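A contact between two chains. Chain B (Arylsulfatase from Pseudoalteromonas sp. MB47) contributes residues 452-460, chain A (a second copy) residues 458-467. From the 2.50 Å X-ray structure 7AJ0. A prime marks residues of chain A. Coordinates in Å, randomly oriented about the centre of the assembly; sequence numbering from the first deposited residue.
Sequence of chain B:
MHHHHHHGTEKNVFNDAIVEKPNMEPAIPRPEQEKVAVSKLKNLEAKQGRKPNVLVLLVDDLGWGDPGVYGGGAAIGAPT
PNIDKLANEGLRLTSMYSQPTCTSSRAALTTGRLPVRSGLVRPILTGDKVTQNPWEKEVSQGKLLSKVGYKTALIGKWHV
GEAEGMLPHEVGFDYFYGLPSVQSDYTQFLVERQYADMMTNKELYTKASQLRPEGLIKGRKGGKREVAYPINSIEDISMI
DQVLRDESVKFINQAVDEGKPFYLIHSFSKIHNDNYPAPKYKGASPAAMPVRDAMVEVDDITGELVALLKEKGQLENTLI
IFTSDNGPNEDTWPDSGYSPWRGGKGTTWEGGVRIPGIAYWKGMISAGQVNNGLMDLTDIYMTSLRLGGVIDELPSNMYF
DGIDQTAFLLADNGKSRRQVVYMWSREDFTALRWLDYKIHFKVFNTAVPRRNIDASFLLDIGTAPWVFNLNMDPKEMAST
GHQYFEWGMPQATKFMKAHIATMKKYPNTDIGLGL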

# COMPACT_ATOMS: atom_id res chain seq x y z
N ASN B 452 11.14 11.76 -3.77
CA ASN B 452 12.23 11.27 -2.94
C ASN B 452 12.65 12.30 -1.90
O ASN B 452 12.86 11.97 -0.73
CB ASN B 452 13.41 10.88 -3.82
CG ASN B 452 12.99 10.01 -4.99
OD1 ASN B 452 13.19 10.38 -6.15
ND2 ASN B 452 12.40 8.86 -4.69
N ILE B 453 12.78 13.56 -2.31
CA ILE B 453 13.19 14.61 -1.38
C ILE B 453 12.04 15.00 -0.46
O ILE B 453 12.20 15.04 0.76
CB ILE B 453 13.72 15.83 -2.15
CG1 ILE B 453 14.98 15.49 -2.94
CG2 ILE B 453 13.99 16.99 -1.19
CD1 ILE B 453 15.29 16.50 -4.03
N ASP B 454 10.87 15.27 -1.04
CA ASP B 454 9.85 16.07 -0.38
C ASP B 454 8.78 15.26 0.34
O ASP B 454 8.01 15.85 1.10
CB ASP B 454 9.18 16.99 -1.42
CG ASP B 454 10.15 17.97 -2.05
OD1 ASP B 454 10.95 18.58 -1.31
OD2 ASP B 454 10.13 18.13 -3.29
N ALA B 455 8.71 13.95 0.14
CA ALA B 455 7.69 13.13 0.79
C ALA B 455 8.27 11.77 1.17
O ALA B 455 7.72 10.72 0.85
CB ALA B 455 6.47 12.97 -0.11
N SER B 456 9.39 11.79 1.89
CA SER B 456 10.09 10.58 2.27
C SER B 456 10.26 10.50 3.78
O SER B 456 10.23 11.50 4.49
CB SER B 456 11.47 10.50 1.59
OG SER B 456 11.35 10.13 0.23
N PHE B 457 10.44 9.27 4.26
CA PHE B 457 10.84 8.99 5.62
C PHE B 457 12.25 8.40 5.61
O PHE B 457 12.68 7.81 4.62
CB PHE B 457 9.90 7.99 6.30
CG PHE B 457 8.44 8.28 6.10
CD1 PHE B 457 7.82 9.29 6.81
CD2 PHE B 457 7.69 7.53 5.23
CE1 PHE B 457 6.48 9.56 6.63
CE2 PHE B 457 6.35 7.78 5.04
CZ PHE B 457 5.74 8.80 5.75
N LEU B 458 12.95 8.56 6.73
CA LEU B 458 14.20 7.84 6.98
C LEU B 458 13.93 6.90 8.15
O LEU B 458 13.75 7.34 9.29
CB LEU B 458 15.35 8.80 7.29
CG LEU B 458 16.73 8.15 7.45
CD1 LEU B 458 17.10 7.31 6.23
CD2 LEU B 458 17.79 9.22 7.71
N LEU B 459 13.89 5.60 7.86
CA LEU B 459 13.43 4.59 8.80
C LEU B 459 14.57 3.69 9.25
O LEU B 459 15.49 3.39 8.48
CB LEU B 459 12.33 3.74 8.16
CG LEU B 459 11.12 4.50 7.62
CD1 LEU B 459 10.17 3.55 6.90
CD2 LEU B 459 10.40 5.23 8.75
N ASP B 460 14.49 3.26 10.50
CA ASP B 460 15.44 2.30 11.04
C ASP B 460 15.05 0.89 10.63
O ASP B 460 13.87 0.52 10.66
CB ASP B 460 15.50 2.40 12.57
CG ASP B 460 16.10 3.72 13.04
OD1 ASP B 460 17.13 4.14 12.47
OD2 ASP B 460 15.53 4.32 13.97
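Chain A (458-467) LLDIGTAPWV

The apolar centre of this contact is the ring of Phe457, held between Leu459′ and Trp466′. Leu459′ points toward chain B from its CA. Its CD1 lies over one face of the Phe457 ring, 3.8 Å from the ring centroid and only 6° off the normal, a CH-pi contact. Its CB comes to 3.6 Å from Phe457 CD1. Trp466′ approaches the same ring obliquely. Phe457 CZ and Trp466′ CH2 are 3.5 Å apart, and the ring planes meet at 37°. Leu459 meets its own counterpart in the second copy, with Leu459 CD2 3.7 Å from Leu459′ CD2. Phe457 has chi1 in m, and so do Leu459, Leu459′ and Trp466′.

The Trp466′ indole also covers the loop before the chain B strand. Ala455 CA sits over one face of the indole, 3.6 Å from Trp466′ NE1. Asp454 O is over a face as well, 3.4 Å from Trp466′ CD1. Earlier in the loop a second apolar contact forms, where Ile453 CG2 packs against Ala464′ CB at 3.6 Å.

The backbone of chain B changes character along the stretch. Residues 452-454 have helical phi/psi without the regular bonds, and 456-460 form a strand. Chain A enters as a strand at Leu458′, passes through a loop, and is a strand again at Trp466′ and Val467′. The strand of chain B and the strand 458-460 of chain A run nearly at right angles, at 100°, with their axes 5.8 Å apart at closest approach. They therefore do not pair along their length. One beta bridge forms, between Phe457 and Ile461′, whose CA atoms are 4.3 Å apart. After the bridge chain A reaches back to the start of the chain B loop and then runs in the same direction: Thr463′ CA is 5.5 Å from Ile453 CA, and Ala464′ CA is 5.5 Å from Asp454 CA.

Backbone hydrogen bonds flank the bridge. Leu458 N donates to Asp460′ O at 3.1 Å. Gly462′ N donates to Ser456 O at 2.8 Å, but the angle makes this bond weak. Ser456 O also accepts from Trp466′ NE1 at 3.2 Å, so the indole is tied to the strand by its edge while its face covers the loop. Gly462′ fits here because it has no side chain: an ideal CB would lie 3.0 Å from Ser456 CB, a clash. Ala464′ N makes a weak bond to Ile453 O at 3.5 Å.

Ordered waters complete the polar edge. Water 2 accepts from Ser456 N at 3.1 Å and, weakly, from Gly462′ N at 3.3 Å, so it links the two chains. Water 3 accepts from Thr463′ N at 2.6 Å and donates to Asn452 O at 2.8 Å. The same Asn452 O accepts from Ser456 OG at 2.6 Å, within chain B. Water 1 donates to Asp460′ OD2 at 3.0 Å and to Leu458 O at 3.1 Å, joining the exposed Asp460′ to the chain B strand.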

# COMPACT_ATOMS: atom_id res chain seq x y z
N LEU A 458 5.03 7.26 14.32
CA LEU A 458 5.61 8.61 14.25
C LEU A 458 6.98 8.46 13.60
O LEU A 458 7.90 7.90 14.21
CB LEU A 458 5.70 9.27 15.61
CG LEU A 458 6.04 10.76 15.58
CD1 LEU A 458 5.05 11.53 14.73
CD2 LEU A 458 6.10 11.34 16.99
N LEU A 459 7.12 8.95 12.38
CA LEU A 459 8.27 8.68 11.54
C LEU A 459 9.08 9.94 11.30
O LEU A 459 8.52 11.03 11.18
CB LEU A 459 7.82 8.08 10.20
CG LEU A 459 6.90 6.87 10.33
CD1 LEU A 459 6.47 6.36 8.97
CD2 LEU A 459 7.58 5.77 11.13
N ASP A 460 10.40 9.78 11.24
CA ASP A 460 11.28 10.87 10.87
C ASP A 460 11.19 11.13 9.38
O ASP A 460 11.06 10.20 8.58
CB ASP A 460 12.72 10.56 11.26
CG ASP A 460 12.93 10.53 12.76
OD1 ASP A 460 12.23 11.29 13.47
OD2 ASP A 460 13.79 9.75 13.23
N ILE A 461 11.28 12.40 8.99
CA ILE A 461 11.21 12.78 7.59
C ILE A 461 12.55 12.48 6.93
O ILE A 461 13.53 12.16 7.61
CB ILE A 461 10.83 14.26 7.42
CG1 ILE A 461 11.73 15.18 8.24
CG2 ILE A 461 9.36 14.47 7.82
CD1 ILE A 461 12.87 15.78 7.46
N GLY A 462 12.59 12.55 5.60
CA GLY A 462 13.80 12.29 4.86
C GLY A 462 14.69 13.51 4.71
O GLY A 462 15.00 14.18 5.70
N THR A 463 15.10 13.81 3.48
CA THR A 463 16.06 14.89 3.26
C THR A 463 15.44 16.26 3.51
O THR A 463 16.16 17.19 3.91
CB THR A 463 16.61 14.81 1.84
OG1 THR A 463 17.58 13.76 1.76
CG2 THR A 463 17.26 16.13 1.43
N ALA A 464 14.14 16.41 3.30
CA ALA A 464 13.49 17.70 3.46
C ALA A 464 12.24 17.58 4.32
O ALA A 464 11.50 16.60 4.19
CB ALA A 464 13.12 18.30 2.09
N PRO A 465 11.99 18.55 5.19
CA PRO A 465 10.70 18.58 5.89
C PRO A 465 9.55 18.64 4.89
O PRO A 465 9.66 19.25 3.82
CB PRO A 465 10.77 19.86 6.73
CG PRO A 465 12.22 20.12 6.91
CD PRO A 465 12.88 19.64 5.64
N TRP A 466 8.45 17.98 5.23
CA TRP A 466 7.27 18.03 4.39
C TRP A 466 6.64 19.41 4.48
O TRP A 466 6.58 20.01 5.56
CB TRP A 466 6.26 16.97 4.80
CG TRP A 466 6.72 15.56 4.59
CD1 TRP A 466 8.01 15.13 4.45
CD2 TRP A 466 5.90 14.40 4.48
NE1 TRP A 466 8.03 13.77 4.27
CE2 TRP A 466 6.75 13.29 4.28
CE3 TRP A 466 4.52 14.18 4.53
CZ2 TRP A 466 6.27 11.99 4.14
CZ3 TRP A 466 4.04 12.89 4.39
CH2 TRP A 466 4.92 11.81 4.19
N VAL A 467 6.16 19.92 3.35
CA VAL A 467 5.56 21.25 3.28
C VAL A 467 4.26 21.15 2.50
O VAL A 467 4.23 20.59 1.40
CB VAL A 467 6.50 22.28 2.63
CG1 VAL A 467 5.80 23.62 2.53
CG2 VAL A 467 7.79 22.40 3.43
O HOH W 1 15.77 8.67 11.22
O HOH W 2 11.10 14.09 3.04
O HOH W 3 14.68 12.35 1.40